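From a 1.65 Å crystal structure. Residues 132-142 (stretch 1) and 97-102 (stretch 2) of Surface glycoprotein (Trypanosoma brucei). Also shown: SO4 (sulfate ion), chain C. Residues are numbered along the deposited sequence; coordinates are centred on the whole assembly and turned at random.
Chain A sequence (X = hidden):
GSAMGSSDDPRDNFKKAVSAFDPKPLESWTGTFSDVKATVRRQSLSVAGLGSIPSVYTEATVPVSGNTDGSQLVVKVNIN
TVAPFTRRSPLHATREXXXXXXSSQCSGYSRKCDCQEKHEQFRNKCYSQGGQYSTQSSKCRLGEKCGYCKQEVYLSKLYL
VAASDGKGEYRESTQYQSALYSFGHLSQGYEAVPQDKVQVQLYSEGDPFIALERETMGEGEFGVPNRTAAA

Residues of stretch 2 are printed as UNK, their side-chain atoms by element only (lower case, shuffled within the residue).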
# COMPACT_ATOMS: atom_id res chain seq x y z
N GLN A 132 17.04 11.89 6.97
CA GLN A 132 17.50 13.26 7.08
C GLN A 132 16.34 14.11 7.55
O GLN A 132 15.20 13.88 7.14
CB GLN A 132 18.05 13.77 5.75
CG GLN A 132 19.42 13.20 5.42
CD GLN A 132 19.83 13.45 3.99
OE1 GLN A 132 19.62 14.54 3.44
NE2 GLN A 132 20.42 12.44 3.36
N TYR A 133 16.60 15.07 8.43
CA TYR A 133 15.52 15.88 8.97
C TYR A 133 15.55 17.31 8.44
O TYR A 133 16.61 17.89 8.22
CB TYR A 133 15.56 15.91 10.50
CG TYR A 133 14.21 16.24 11.08
CD1 TYR A 133 13.23 15.25 11.18
CD2 TYR A 133 13.89 17.53 11.48
CE1 TYR A 133 11.98 15.54 11.68
CE2 TYR A 133 12.64 17.83 11.98
CZ TYR A 133 11.69 16.82 12.08
OH TYR A 133 10.44 17.13 12.58
N SER A 134 14.36 17.86 8.23
CA SER A 134 14.22 19.26 7.88
C SER A 134 13.35 19.92 8.93
O SER A 134 12.16 19.60 9.04
CB SER A 134 13.61 19.40 6.48
OG SER A 134 13.35 20.76 6.18
N THR A 135 13.92 20.84 9.70
CA THR A 135 13.16 21.55 10.73
C THR A 135 12.49 22.77 10.12
O THR A 135 13.14 23.57 9.45
CB THR A 135 14.05 21.96 11.92
OG1 THR A 135 14.55 20.78 12.56
CG2 THR A 135 13.27 22.79 12.93
N GLN A 136 11.19 22.91 10.35
CA GLN A 136 10.43 24.02 9.79
C GLN A 136 10.02 25.03 10.84
O GLN A 136 9.98 26.23 10.57
CB GLN A 136 9.19 23.49 9.06
CG GLN A 136 9.51 22.71 7.81
CD GLN A 136 10.14 23.59 6.74
OE1 GLN A 136 9.79 24.76 6.59
NE2 GLN A 136 11.09 23.02 6.00
N SER A 137 9.69 24.55 12.04
CA SER A 137 9.33 25.44 13.13
C SER A 137 9.92 24.96 14.43
O SER A 137 9.55 23.90 14.93
CB SER A 137 7.81 25.56 13.27
OG SER A 137 7.49 26.37 14.39
N SER A 138 10.86 25.73 14.97
CA SER A 138 11.53 25.35 16.21
C SER A 138 10.62 25.50 17.42
O SER A 138 10.63 24.66 18.32
CB SER A 138 12.80 26.19 16.40
OG SER A 138 13.64 26.07 15.27
N LYS A 139 9.83 26.57 17.44
CA LYS A 139 8.93 26.79 18.56
C LYS A 139 7.82 25.74 18.60
O LYS A 139 7.26 25.47 19.66
CB LYS A 139 8.34 28.20 18.48
CG LYS A 139 9.34 29.27 18.83
CD LYS A 139 8.89 30.64 18.36
CE LYS A 139 9.48 31.73 19.24
NZ LYS A 139 9.13 31.49 20.67
N CYS A 140 7.52 25.17 17.43
CA CYS A 140 6.57 24.06 17.29
C CYS A 140 5.30 24.23 18.14
O CYS A 140 5.02 23.41 19.01
CB CYS A 140 7.27 22.74 17.65
SG CYS A 140 6.40 21.26 17.11
N ARG A 141 4.58 25.32 17.90
CA ARG A 141 3.35 25.64 18.64
C ARG A 141 2.20 24.79 18.15
O ARG A 141 2.28 24.21 17.07
CB ARG A 141 2.96 27.12 18.48
CG ARG A 141 4.05 28.14 18.81
CD ARG A 141 3.48 29.55 18.71
NE ARG A 141 4.51 30.59 18.58
CZ ARG A 141 5.22 31.07 19.60
NH1 ARG A 141 5.03 30.61 20.83
NH2 ARG A 141 6.13 32.02 19.39
N LEU A 142 1.13 24.75 18.93
CA LEU A 142 -0.08 24.01 18.56
C LEU A 142 -0.49 24.31 17.13
O LEU A 142 -0.61 25.48 16.76
CB LEU A 142 -1.22 24.34 19.52
CG LEU A 142 -2.53 23.61 19.29
CD1 LEU A 142 -2.30 22.12 19.36
CD2 LEU A 142 -3.57 24.03 20.33
N UNK A 97 7.82 12.22 6.16
CA UNK A 97 6.93 12.03 7.30
C UNK A 97 7.02 13.25 8.21
O UNK A 97 8.07 13.53 8.80
c UNK A 97 7.25 10.74 8.06
n UNK A 97 4.17 7.31 3.99
c UNK A 97 4.22 8.24 4.93
n UNK A 97 5.39 8.57 5.48
c UNK A 97 5.57 9.58 6.53
n UNK A 97 3.10 8.82 5.34
c UNK A 97 6.94 9.47 7.25
N UNK A 98 5.91 13.99 8.29
CA UNK A 98 5.86 15.27 8.97
C UNK A 98 5.45 15.15 10.43
O UNK A 98 4.61 14.34 10.78
c UNK A 98 6.02 19.25 7.74
c UNK A 98 5.54 16.23 5.80
c UNK A 98 4.88 16.21 8.27
c UNK A 98 6.53 20.43 7.25
c UNK A 98 5.89 18.16 6.87
n UNK A 98 6.07 17.12 4.89
c UNK A 98 6.92 20.56 5.91
c UNK A 98 6.29 18.31 5.53
c UNK A 98 6.80 19.51 5.03
c UNK A 98 5.42 16.82 7.02
N UNK A 99 6.04 16.00 11.27
CA UNK A 99 5.58 16.17 12.64
C UNK A 99 4.67 17.39 12.70
O UNK A 99 5.10 18.51 12.39
c UNK A 99 6.33 16.41 15.06
c UNK A 99 5.96 17.62 15.62
c UNK A 99 5.90 15.32 17.15
c UNK A 99 6.30 15.26 15.83
c UNK A 99 5.56 17.69 16.95
c UNK A 99 6.75 16.33 13.61
c UNK A 99 5.53 16.54 17.71
N UNK A 100 3.41 17.16 13.07
CA UNK A 100 2.44 18.23 13.26
C UNK A 100 2.15 18.33 14.74
O UNK A 100 1.87 17.32 15.39
o UNK A 100 1.43 17.68 11.11
c UNK A 100 1.15 17.96 12.48
N UNK A 101 2.22 19.54 15.29
CA UNK A 101 1.97 19.68 16.72
C UNK A 101 0.47 19.63 16.95
O UNK A 101 -0.27 20.49 16.47
c UNK A 101 2.55 20.99 17.26
s UNK A 101 2.26 21.24 19.03
N UNK A 102 0.03 18.61 17.69
CA UNK A 102 -1.37 18.42 18.02
C UNK A 102 -1.53 18.42 19.53
O UNK A 102 -0.54 18.28 20.24
c UNK A 102 -1.88 17.12 17.43
o UNK A 102 -1.22 16.04 18.07
S SO4 C . 18.00 19.86 11.88
O1 SO4 C . 18.04 20.74 13.04
O2 SO4 C . 18.26 18.48 12.30
O3 SO4 C . 16.68 19.99 11.26
O4 SO4 C . 19.02 20.26 10.90

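Position 97 carries seven side-chain atoms: three carbons in a chain, a nitrogen, then a carbon bearing two more nitrogens, all out of reach of stretch 1. The terminal group is a guanidinium, so the residue is Arg97. The nearest approach of its side chain is from CB of Arg97 to CE1 of Tyr133, 7.6 Å, too far for contact; the CA atoms of Arg97 and Tyr133 lie 9.6 Å apart. A long charged side chain is at home here because the residue lies exposed on the surface, where the guanidinium need not be buried.

Position 98 has ten side-chain atoms, one carbon followed by fused five- and six-membered rings that hold eight carbons and one nitrogen; the far end of the rings meets the side chain of Gln136. Only an indole fits, and the residue is Trp98. Its CA-to-CB bond points away from stretch 1, yet the bicyclic ring is long enough to return: CZ3 of Trp98 lies 3.8 Å from CG of Gln136, an oblique approach. The carbon part of the ring offers a surface to the glutamine, while NE1 of Trp98 is hydrogen-bonded just outside the stretch. The glutamine amide bonds locally, NE2 of Gln136 donating to OG of Ser134 at 3.2 Å.

At position 99 the side chain is one carbon and a ring of six carbons, with no oxygen at its tip; one ring carbon meets SG of Cys140, and CB meets Tyr133. This is Phe99. It points toward stretch 1 and is buried, which suits a ring with no polar atom to satisfy. CE1 of Phe99 is 3.7 Å from SG of Cys140. SG of Cys140 sits 4.9 Å from the centroid of the Phe99 ring and 73° off its normal, an oblique sulfur-aromatic contact. CB of Phe99 lies 3.9 Å from OH of Tyr133.

Position 100 shows one carbon and one oxygen, which touch nothing on stretch 1: Ser100. It points away, and its hydroxyl is hydrogen-bonded elsewhere in the structure, a role a small polar residue fills well.

Position 101 has one carbon and one sulfur, lying against the backbone of Arg141, Cys140 and Leu142; hence Cys101. It points toward stretch 1 and is the most covered residue of the contact. The compact side chain lets backbone come close: CB of Cys101 is 3.2 Å from O of Arg141, and SG of Cys101 is 3.5 Å from O of Cys140 and 3.7 Å from CA of Leu142. Both cysteines are bonded covalently elsewhere in the structure.

Position 102 has one carbon and one oxygen, which touch nothing on stretch 1, though its backbone C meets Leu142. This is Ser102. C of Ser102 lies 3.8 Å from CD1 of Leu142. The side chain points away, and OG has a hydrogen-bond partner just outside the stretch.

The contact works by packing alone, with no hydrogen bond between the stretches and 348 Å² buried. Phe99 and Cys101 meet Cys140 in the buried part, while Trp98 with Gln136 and Ser102 with Leu142 add more exposed contacts.

Stretch 2 (97-102) RWFSCS
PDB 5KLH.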